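PDB 2EHH: dihydrodipicolinate synthase from Aquifex aeolicus, which probably catalyses the condensation of pyruvate with aspartate-beta-semialdehyde to 4-hydroxy-tetrahydrodipicolinate, a step of lysine biosynthesis, and works as a homotetramer. Local coordinates for residues V18-E21 with A22-N25; H55-V58 with I59-A62; T254-M258 with L259-E263; N79-H82 with E83-L87. All coordinates share one frame; numbering follows the deposited sequence.

Interaction 1: residues V18-E21 with A22-N25; sequences VDYE and ALGN
Asp19, the N-cap residue of helix 20-31, lays its carboxylate against the methyl of Ala22, with Asp19 CG 3.4 Å from Ala22 CB. Asp19 OD1 accepts from Ala22 N (3.2 Å, 158° at the hydrogen). That N-H comes from above the carboxylate plane, 66° out of it. The chi1 of -172° turns CG away from its own backbone N and beside its carbonyl carbon, which brings the carboxylate back over the first turn. The main chain of Asp19 is gripped as well: Asp19 O takes the Leu23 N-H at 3.0 Å. Regular i to i+4 bonds follow, Gly24 N to Tyr20 O and Asn25 N to Glu21 O. On the apolar side Tyr20 and Leu23 run side by side in the same direction, their CD1 atoms 4.2 Å apart. Val18 CG1 sits over one face of the Tyr20 ring, 3.5 Å above its plane and offset toward the rim. In the TIM barrel, helix 52-66 receives this side: Phe61 meets the Tyr20 ring edge-to-face, Lys57 makes a cation-pi contact with it, and Val58 packs against both Tyr20 and Leu23, while Pro12 touches Asp19 and Ala22 at the cap.

Interaction 2: residues H55-V58 with I59-A62; sequences HEKV and IEFA
Ile59 folds its longer branch back over the carbonyl of His55, one turn earlier in helix 52-66, the helix of a beta-alpha-beta crossover in the TIM barrel. Ile59 CG1 lies 3.0 Å from His55 O, a tight approach, and CD1 follows close by. With chi1 at -65°, CG1 stands opposite the carbonyl carbon and beside the backbone N, pointing back along the turn. His55 O also accepts the Ile59 N-H (3.1 Å, 162°), so the oxygen that takes this bond is packed closely by the aliphatic branch as well. Replacing the isoleucine by an alanine removes CG1 and CD1, and would probably leave the His55 carbonyl less shielded and open a gap against Ala74 of strand 71-75. Further i to i+4 bonds hold the backbone in place, Glu60 N to Glu56 O, Phe61 N to Lys57 O and Ala62 N to Val58 O. Glu56 O has a second donor, His90 NE2. Farther out, Val58 and Ala62 pack on Val40 of strand 37-40, seating the helix on the barrel, while Phe61 packs on Leu23 of helix 20-31. At the root of the Phe61 side chain, Phe61 CB rests 3.1 Å from Lys57 O.

Interaction 3: residues T254-M258 with L259-E263; sequences TACWM and LGMCE
Cys256 and Trp257 meet Met261 and Cys262 as the chain turns back beyond the end of helix 250-258. The hydrogen bonds identify a Schellman motif: Met261 N reaches back to Cys256 O (2.8 Å, 164°), and Gly260 N binds Trp257 O at 2.8 Å from well above the carbonyl plane. Gly260 has a phi of 69°, which reverses the chain. Leu259 N still makes a helix-type i to i+4 bond to Ala255 O (3.0 Å), although the residue lies just past the helix, with a weak second bond to Cys256 O. Apolar contacts join the last helical turn to the returning chain. Cys256 CB is 3.8 Å from Cys262 SG and also touches Met261 CB. A chi1 of 67° sets the Cys262 sulfur between its own N and carbonyl carbon, from where it reaches both Cys256 CB and Trp257 CB. Among carbon-oxygen contacts, Cys262 O lies in the plane of the Trp257 ring at its edge, 3.4 Å from Trp257 CD1, and receives a CA-H...O contact from Trp257 CA at 3.5 Å. Leu259 CD1 comes to 3.2 Å from Ala255 O; an alanine in its place would probably leave this carbonyl without its aliphatic cover and open a gap beside the last helical turn. Around the turn, Trp257 and Met258 pack on Glu278 of helix 275-287, and Met261 touches Leu26 and Phe29 of helix 20-31.

Interaction 4: residues N79-H82 with E83-L87; sequences NATH and EAVHL
Ala84 N to Ala80 O (3.0 Å) and Val85 N to Thr81 O (2.9 Å) run nearly along their C=O axes, and His86 N to His82 O continues the i to i+4 series. They build the first turns of helix 81-93, which links strands 71-75 and 98-102 in a beta-alpha-beta unit of the TIM barrel. Ala80 is the N-cap residue, and Ala80 CB lies 4.0 Å from Glu83 CB. A water accepts from Asn79 N and lies close to Glu83 OE2, a short contact whose proton arrangement is doubtful. Val85 CG2 drops to 3.3 Å from Thr81 O. The hydroxyl of Thr81 turns to His117 ND1, while Val85 packs on Thr120 and Val121 of helix 111-124. Pro48 and Leu268 of the second subunit pack on residues 79-81. His82 and His86 lie one turn apart on the exposed side, ring centroids 4.4 Å apart and planes at 49°; this oblique pairing places CD2 of each ring over a face of the other. With chi1 at -169°, the His82 imidazole lies beside its own carbonyl carbon, where it meets the His86 ring. His82 NE2 and His86 NE2 lie 3.4 Å apart, at an angle too poor for a hydrogen bond.

Interactions 1, 2 and 4 lie on helices 20-31, 52-66 and 81-93, whereas interaction 3 closes helix 250-258. Interaction 2, mid-helix, sets buried Val58, Ile59 and Ala62 against the barrel strands; interaction 4 carries its histidine pair, His82 and His86, on an exposed side. Interactions 1 and 4 both sit at helix starts, but a carboxylate caps the first, while the second starts from the N-cap residue Ala80, with a water beside it. Interactions 1 and 2 touch through Leu23 CD1 and Phe61 CD2, 3.7 Å apart, and interaction 1 meets interaction 3 where Ala22 CB approaches Met261 O. Interaction 2 reaches interaction 4 by His55 CD2 and Leu87 CD2. Among the four, interaction 4 alone meets another subunit.

Interaction 1: residues V18-E21 with A22-N25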
loop_
_atom_site.group_PDB
_atom_site.type_symbol
_atom_site.label_atom_id
_atom_site.label_comp_id
_atom_site.label_asym_id
_atom_site.label_seq_id
_atom_site.Cartn_x
_atom_site.Cartn_y
_atom_site.Cartn_z
ATOM N N VAL A 18 -27.979 12.488 22.801
ATOM C CA VAL A 18 -26.738 12.557 23.560
ATOM C C VAL A 18 -27.091 12.391 25.037
ATOM O O VAL A 18 -27.966 13.091 25.550
ATOM C CB VAL A 18 -26.025 13.912 23.365
ATOM C CG1 VAL A 18 -24.866 14.033 24.345
ATOM C CG2 VAL A 18 -25.522 14.034 21.935
ATOM N N ASP A 19 -26.412 11.461 25.706
ATOM C CA ASP A 19 -26.635 11.170 27.126
ATOM C C ASP A 19 -25.768 12.098 27.985
ATOM O O ASP A 19 -24.658 11.739 28.381
ATOM C CB ASP A 19 -26.271 9.709 27.406
ATOM C CG ASP A 19 -26.647 9.261 28.807
ATOM O OD1 ASP A 19 -26.916 10.122 29.671
ATOM O OD2 ASP A 19 -26.656 8.036 29.045
ATOM N N TYR A 20 -26.288 13.285 28.280
ATOM C CA TYR A 20 -25.550 14.269 29.060
ATOM C C TYR A 20 -25.181 13.887 30.489
ATOM O O TYR A 20 -24.135 14.303 30.983
ATOM C CB TYR A 20 -26.298 15.601 29.031
ATOM C CG TYR A 20 -26.209 16.248 27.673
ATOM C CD1 TYR A 20 -25.031 16.863 27.252
ATOM C CD2 TYR A 20 -27.270 16.168 26.770
ATOM C CE1 TYR A 20 -24.907 17.377 25.965
ATOM C CE2 TYR A 20 -27.155 16.677 25.482
ATOM C CZ TYR A 20 -25.970 17.278 25.085
ATOM O OH TYR A 20 -25.847 17.765 23.807
ATOM N N GLU A 21 -26.012 13.102 31.163
ATOM C CA GLU A 21 -25.665 12.715 32.524
ATOM C C GLU A 21 -24.463 11.773 32.490
ATOM O O GLU A 21 -23.588 11.836 33.353
ATOM C CB GLU A 21 -26.861 12.068 33.230
ATOM C CG GLU A 21 -27.458 10.871 32.530
ATOM C CD GLU A 21 -28.856 10.553 33.042
ATOM O OE1 GLU A 21 -29.771 11.381 32.818
ATOM O OE2 GLU A 21 -29.038 9.485 33.670
ATOM N N ALA A 22 -24.407 10.912 31.481
ATOM C CA ALA A 22 -23.282 9.989 31.349
ATOM C C ALA A 22 -22.029 10.769 30.949
ATOM O O ALA A 22 -20.929 10.481 31.421
ATOM C CB ALA A 22 -23.593 8.921 30.307
ATOM N N LEU A 23 -22.202 11.757 30.075
ATOM C CA LEU A 23 -21.079 12.575 29.619
ATOM C C LEU A 23 -20.529 13.320 30.830
ATOM O O LEU A 23 -19.319 13.409 31.022
ATOM C CB LEU A 23 -21.545 13.578 28.557
ATOM C CG LEU A 23 -20.500 14.225 27.636
ATOM C CD1 LEU A 23 -21.183 15.263 26.759
ATOM C CD2 LEU A 23 -19.399 14.876 28.437
ATOM N N GLY A 24 -21.433 13.852 31.645
ATOM C CA GLY A 24 -21.016 14.572 32.833
ATOM C C GLY A 24 -20.198 13.698 33.761
ATOM O O GLY A 24 -19.174 14.131 34.285
ATOM N N ASN A 25 -20.643 12.462 33.971
ATOM C CA ASN A 25 -19.920 11.550 34.849
ATOM C C ASN A 25 -18.579 11.142 34.245
ATOM O O ASN A 25 -17.612 10.888 34.961
ATOM C CB ASN A 25 -20.774 10.320 35.143
ATOM C CG ASN A 25 -21.933 10.635 36.075
ATOM O OD1 ASN A 25 -22.812 11.427 35.744
ATOM N ND2 ASN A 25 -21.929 10.023 37.250
#

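Interaction 2: residues H55-V58 with I59-A62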
loop_
_atom_site.group_PDB
_atom_site.type_symbol
_atom_site.label_atom_id
_atom_site.label_comp_id
_atom_site.label_asym_id
_atom_site.label_seq_id
_atom_site.Cartn_x
_atom_site.Cartn_y
_atom_site.Cartn_z
ATOM N N HIS A 55 -22.870 18.978 18.233
ATOM C CA HIS A 55 -21.454 19.311 18.371
ATOM C C HIS A 55 -21.300 20.531 19.267
ATOM O O HIS A 55 -20.522 20.520 20.220
ATOM C CB HIS A 55 -20.819 19.649 17.017
ATOM C CG HIS A 55 -20.122 18.501 16.358
ATOM N ND1 HIS A 55 -20.799 17.475 15.732
ATOM C CD2 HIS A 55 -18.803 18.232 16.198
ATOM C CE1 HIS A 55 -19.929 16.627 15.214
ATOM N NE2 HIS A 55 -18.711 17.063 15.482
ATOM N N GLU A 56 -22.032 21.595 18.952
ATOM C CA GLU A 56 -21.922 22.806 19.749
ATOM C C GLU A 56 -22.460 22.638 21.165
ATOM O O GLU A 56 -21.919 23.218 22.104
ATOM C CB GLU A 56 -22.591 23.990 19.030
ATOM C CG GLU A 56 -24.033 23.810 18.629
ATOM C CD GLU A 56 -24.470 24.855 17.606
ATOM O OE1 GLU A 56 -23.757 25.872 17.440
ATOM O OE2 GLU A 56 -25.528 24.661 16.970
ATOM N N LYS A 57 -23.494 21.819 21.329
ATOM C CA LYS A 57 -24.073 21.588 22.651
ATOM C C LYS A 57 -23.115 20.777 23.534
ATOM O O LYS A 57 -22.958 21.061 24.725
ATOM C CB LYS A 57 -25.405 20.849 22.520
ATOM C CG LYS A 57 -26.196 20.714 23.819
ATOM C CD LYS A 57 -26.667 22.068 24.346
ATOM C CE LYS A 57 -27.642 21.909 25.510
ATOM N NZ LYS A 57 -27.110 21.045 26.606
ATOM N N VAL A 58 -22.479 19.767 22.951
ATOM C CA VAL A 58 -21.542 18.937 23.701
ATOM C C VAL A 58 -20.314 19.739 24.116
ATOM O O VAL A 58 -19.837 19.617 25.245
ATOM C CB VAL A 58 -21.102 17.704 22.877
ATOM C CG1 VAL A 58 -19.869 17.059 23.500
ATOM C CG2 VAL A 58 -22.242 16.695 22.828
ATOM N N ILE A 59 -19.801 20.557 23.203
ATOM C CA ILE A 59 -18.634 21.373 23.498
ATOM C C ILE A 59 -18.975 22.357 24.620
ATOM O O ILE A 59 -18.262 22.459 25.618
ATOM C CB ILE A 59 -18.174 22.154 22.249
ATOM C CG1 ILE A 59 -17.704 21.171 21.168
ATOM C CG2 ILE A 59 -17.039 23.111 22.612
ATOM C CD1 ILE A 59 -17.455 21.818 19.806
ATOM N N GLU A 60 -20.079 23.072 24.452
ATOM C CA GLU A 60 -20.515 24.042 25.447
ATOM C C GLU A 60 -20.722 23.360 26.802
ATOM O O GLU A 60 -20.328 23.887 27.845
ATOM C CB GLU A 60 -21.802 24.708 24.963
ATOM C CG GLU A 60 -22.385 25.732 25.903
ATOM C CD GLU A 60 -23.523 26.502 25.263
ATOM O OE1 GLU A 60 -24.443 25.855 24.716
ATOM O OE2 GLU A 60 -23.496 27.749 25.310
ATOM N N PHE A 61 -21.323 22.175 26.775
ATOM C CA PHE A 61 -21.578 21.404 27.991
ATOM C C PHE A 61 -20.284 20.962 28.683
ATOM O O PHE A 61 -20.148 21.068 29.903
ATOM C CB PHE A 61 -22.409 20.162 27.655
ATOM C CG PHE A 61 -22.639 19.248 28.826
ATOM C CD1 PHE A 61 -23.619 19.537 29.769
ATOM C CD2 PHE A 61 -21.866 18.105 28.996
ATOM C CE1 PHE A 61 -23.826 18.698 30.863
ATOM C CE2 PHE A 61 -22.066 17.261 30.086
ATOM C CZ PHE A 61 -23.047 17.558 31.021
ATOM N N ALA A 62 -19.340 20.449 27.900
ATOM C CA ALA A 62 -18.070 19.980 28.446
ATOM C C ALA A 62 -17.300 21.114 29.111
ATOM O O ALA A 62 -16.729 20.935 30.182
ATOM C CB ALA A 62 -17.221 19.349 27.344
#

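Interaction 3: residues T254-M258 with L259-E263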
loop_
_atom_site.group_PDB
_atom_site.type_symbol
_atom_site.label_atom_id
_atom_site.label_comp_id
_atom_site.label_asym_id
_atom_site.label_seq_id
_atom_site.Cartn_x
_atom_site.Cartn_y
_atom_site.Cartn_z
ATOM N N THR A 254 -17.805 0.022 23.754
ATOM C CA THR A 254 -18.307 -1.230 24.308
ATOM C C THR A 254 -17.663 -1.492 25.673
ATOM O O THR A 254 -18.318 -1.977 26.600
ATOM C CB THR A 254 -18.010 -2.423 23.375
ATOM O OG1 THR A 254 -18.643 -2.213 22.103
ATOM C CG2 THR A 254 -18.536 -3.718 23.988
ATOM N N ALA A 255 -16.378 -1.168 25.795
ATOM C CA ALA A 255 -15.666 -1.367 27.054
ATOM C C ALA A 255 -16.246 -0.466 28.141
ATOM O O ALA A 255 -16.439 -0.897 29.281
ATOM C CB ALA A 255 -14.179 -1.075 26.873
ATOM N N CYS A 256 -16.510 0.788 27.790
ATOM C CA CYS A 256 -17.079 1.738 28.741
ATOM C C CYS A 256 -18.457 1.253 29.183
ATOM O O CYS A 256 -18.848 1.449 30.334
ATOM C CB CYS A 256 -17.189 3.131 28.114
ATOM S SG CYS A 256 -15.588 3.919 27.783
ATOM N N TRP A 257 -19.191 0.625 28.267
ATOM C CA TRP A 257 -20.512 0.097 28.594
ATOM C C TRP A 257 -20.347 -1.012 29.623
ATOM O O TRP A 257 -21.104 -1.089 30.589
ATOM C CB TRP A 257 -21.200 -0.465 27.349
ATOM C CG TRP A 257 -22.328 -1.406 27.666
ATOM C CD1 TRP A 257 -23.551 -1.087 28.189
ATOM C CD2 TRP A 257 -22.323 -2.829 27.497
ATOM N NE1 TRP A 257 -24.309 -2.228 28.354
ATOM C CE2 TRP A 257 -23.579 -3.310 27.936
ATOM C CE3 TRP A 257 -21.377 -3.747 27.017
ATOM C CZ2 TRP A 257 -23.916 -4.671 27.906
ATOM C CZ3 TRP A 257 -21.713 -5.100 26.988
ATOM C CH2 TRP A 257 -22.973 -5.547 27.430
ATOM N N MET A 258 -19.349 -1.865 29.408
ATOM C CA MET A 258 -19.073 -2.968 30.319
ATOM C C MET A 258 -18.726 -2.448 31.711
ATOM O O MET A 258 -19.010 -3.101 32.716
ATOM C CB MET A 258 -17.922 -3.823 29.790
ATOM C CG MET A 258 -18.240 -4.549 28.495
ATOM S SD MET A 258 -16.916 -5.659 27.999
ATOM C CE MET A 258 -17.700 -6.497 26.613
ATOM N N LEU A 259 -18.102 -1.279 31.764
ATOM C CA LEU A 259 -17.736 -0.669 33.034
ATOM C C LEU A 259 -18.882 0.167 33.586
ATOM O O LEU A 259 -18.729 0.849 34.597
ATOM C CB LEU A 259 -16.493 0.204 32.865
ATOM C CG LEU A 259 -15.165 -0.555 32.880
ATOM C CD1 LEU A 259 -14.390 -0.269 31.608
ATOM C CD2 LEU A 259 -14.367 -0.139 34.108
ATOM N N GLY A 260 -20.025 0.115 32.908
ATOM C CA GLY A 260 -21.200 0.856 33.340
ATOM C C GLY A 260 -21.107 2.365 33.202
ATOM O O GLY A 260 -21.781 3.099 33.926
ATOM N N MET A 261 -20.299 2.833 32.256
ATOM C CA MET A 261 -20.113 4.267 32.057
ATOM C C MET A 261 -21.015 4.865 30.986
ATOM O O MET A 261 -21.088 6.083 30.833
ATOM C CB MET A 261 -18.651 4.539 31.709
ATOM C CG MET A 261 -17.692 3.798 32.618
ATOM S SD MET A 261 -15.983 4.124 32.216
ATOM C CE MET A 261 -15.727 5.566 33.217
ATOM N N CYS A 262 -21.700 4.008 30.241
ATOM C CA CYS A 262 -22.594 4.480 29.195
ATOM C C CYS A 262 -23.460 3.350 28.685
ATOM O O CYS A 262 -23.241 2.183 29.014
ATOM C CB CYS A 262 -21.794 5.059 28.026
ATOM S SG CYS A 262 -20.814 3.827 27.118
ATOM N N GLU A 263 -24.454 3.712 27.885
ATOM C CA GLU A 263 -25.353 2.736 27.297
ATOM C C GLU A 263 -24.641 2.120 26.104
ATOM O O GLU A 263 -23.779 2.752 25.494
ATOM C CB GLU A 263 -26.638 3.417 26.827
ATOM C CG GLU A 263 -27.452 4.042 27.939
ATOM C CD GLU A 263 -27.861 3.029 28.989
ATOM O OE1 GLU A 263 -28.521 2.032 28.626
ATOM O OE2 GLU A 263 -27.522 3.230 30.175
#

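Interaction 4: residues N79-H82 with E83-L87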
loop_
_atom_site.group_PDB
_atom_site.type_symbol
_atom_site.label_atom_id
_atom_site.label_comp_id
_atom_site.label_asym_id
_atom_site.label_seq_id
_atom_site.Cartn_x
_atom_site.Cartn_y
_atom_site.Cartn_z
ATOM N N ASN A 79 -14.592 18.415 6.296
ATOM C CA ASN A 79 -13.898 18.578 5.028
ATOM C C ASN A 79 -14.414 19.788 4.257
ATOM O O ASN A 79 -14.230 19.891 3.047
ATOM C CB ASN A 79 -13.986 17.304 4.174
ATOM C CG ASN A 79 -15.408 16.894 3.864
ATOM O OD1 ASN A 79 -16.368 17.541 4.287
ATOM N ND2 ASN A 79 -15.550 15.802 3.118
ATOM N N ALA A 80 -15.053 20.706 4.984
ATOM C CA ALA A 80 -15.590 21.946 4.414
ATOM C C ALA A 80 -15.045 23.100 5.256
ATOM O O ALA A 80 -15.357 23.211 6.439
ATOM C CB ALA A 80 -17.117 21.934 4.458
ATOM N N THR A 81 -14.231 23.952 4.643
ATOM C CA THR A 81 -13.613 25.074 5.346
ATOM C C THR A 81 -14.593 26.028 6.040
ATOM O O THR A 81 -14.452 26.305 7.229
ATOM C CB THR A 81 -12.710 25.871 4.384
ATOM O OG1 THR A 81 -11.798 24.967 3.745
ATOM C CG2 THR A 81 -11.904 26.931 5.142
ATOM N N HIS A 82 -15.586 26.525 5.308
ATOM C CA HIS A 82 -16.564 27.453 5.887
ATOM C C HIS A 82 -17.150 26.890 7.175
ATOM O O HIS A 82 -17.216 27.569 8.200
ATOM C CB HIS A 82 -17.700 27.721 4.896
ATOM C CG HIS A 82 -18.606 28.845 5.303
ATOM N ND1 HIS A 82 -18.237 30.169 5.204
ATOM C CD2 HIS A 82 -19.859 28.839 5.818
ATOM C CE1 HIS A 82 -19.226 30.933 5.640
ATOM N NE2 HIS A 82 -20.221 30.150 6.018
ATOM N N GLU A 83 -17.579 25.637 7.106
ATOM C CA GLU A 83 -18.161 24.949 8.247
ATOM C C GLU A 83 -17.169 24.820 9.406
ATOM O O GLU A 83 -17.522 25.047 10.566
ATOM C CB GLU A 83 -18.642 23.568 7.795
ATOM C CG GLU A 83 -18.934 22.582 8.909
ATOM C CD GLU A 83 -19.398 21.236 8.374
ATOM O OE1 GLU A 83 -20.603 21.088 8.073
ATOM O OE2 GLU A 83 -18.548 20.329 8.238
ATOM N N ALA A 84 -15.928 24.457 9.093
ATOM C CA ALA A 84 -14.907 24.312 10.127
ATOM C C ALA A 84 -14.648 25.654 10.817
ATOM O O ALA A 84 -14.374 25.696 12.018
ATOM C CB ALA A 84 -13.607 23.771 9.518
ATOM N N VAL A 85 -14.717 26.746 10.061
ATOM C CA VAL A 85 -14.498 28.063 10.646
ATOM C C VAL A 85 -15.600 28.360 11.661
ATOM O O VAL A 85 -15.323 28.756 12.795
ATOM C CB VAL A 85 -14.502 29.178 9.578
ATOM C CG1 VAL A 85 -14.510 30.547 10.250
ATOM C CG2 VAL A 85 -13.272 29.052 8.691
ATOM N N HIS A 86 -16.849 28.163 11.254
ATOM C CA HIS A 86 -17.973 28.424 12.144
ATOM C C HIS A 86 -17.930 27.612 13.431
ATOM O O HIS A 86 -18.117 28.157 14.515
ATOM C CB HIS A 86 -19.302 28.178 11.423
ATOM C CG HIS A 86 -19.724 29.310 10.538
ATOM N ND1 HIS A 86 -21.026 29.478 10.110
ATOM C CD2 HIS A 86 -19.020 30.336 10.002
ATOM C CE1 HIS A 86 -21.105 30.557 9.353
ATOM N NE2 HIS A 86 -19.900 31.097 9.271
ATOM N N LEU A 87 -17.673 26.314 13.319
ATOM C CA LEU A 87 -17.621 25.464 14.501
ATOM C C LEU A 87 -16.438 25.825 15.394
ATOM O O LEU A 87 -16.533 25.770 16.617
ATOM C CB LEU A 87 -17.541 23.989 14.091
ATOM C CG LEU A 87 -17.734 22.970 15.215
ATOM C CD1 LEU A 87 -19.005 23.288 15.996
ATOM C CD2 LEU A 87 -17.807 21.569 14.626
HETATM O O HOH W 1 -17.472 18.520 6.965
#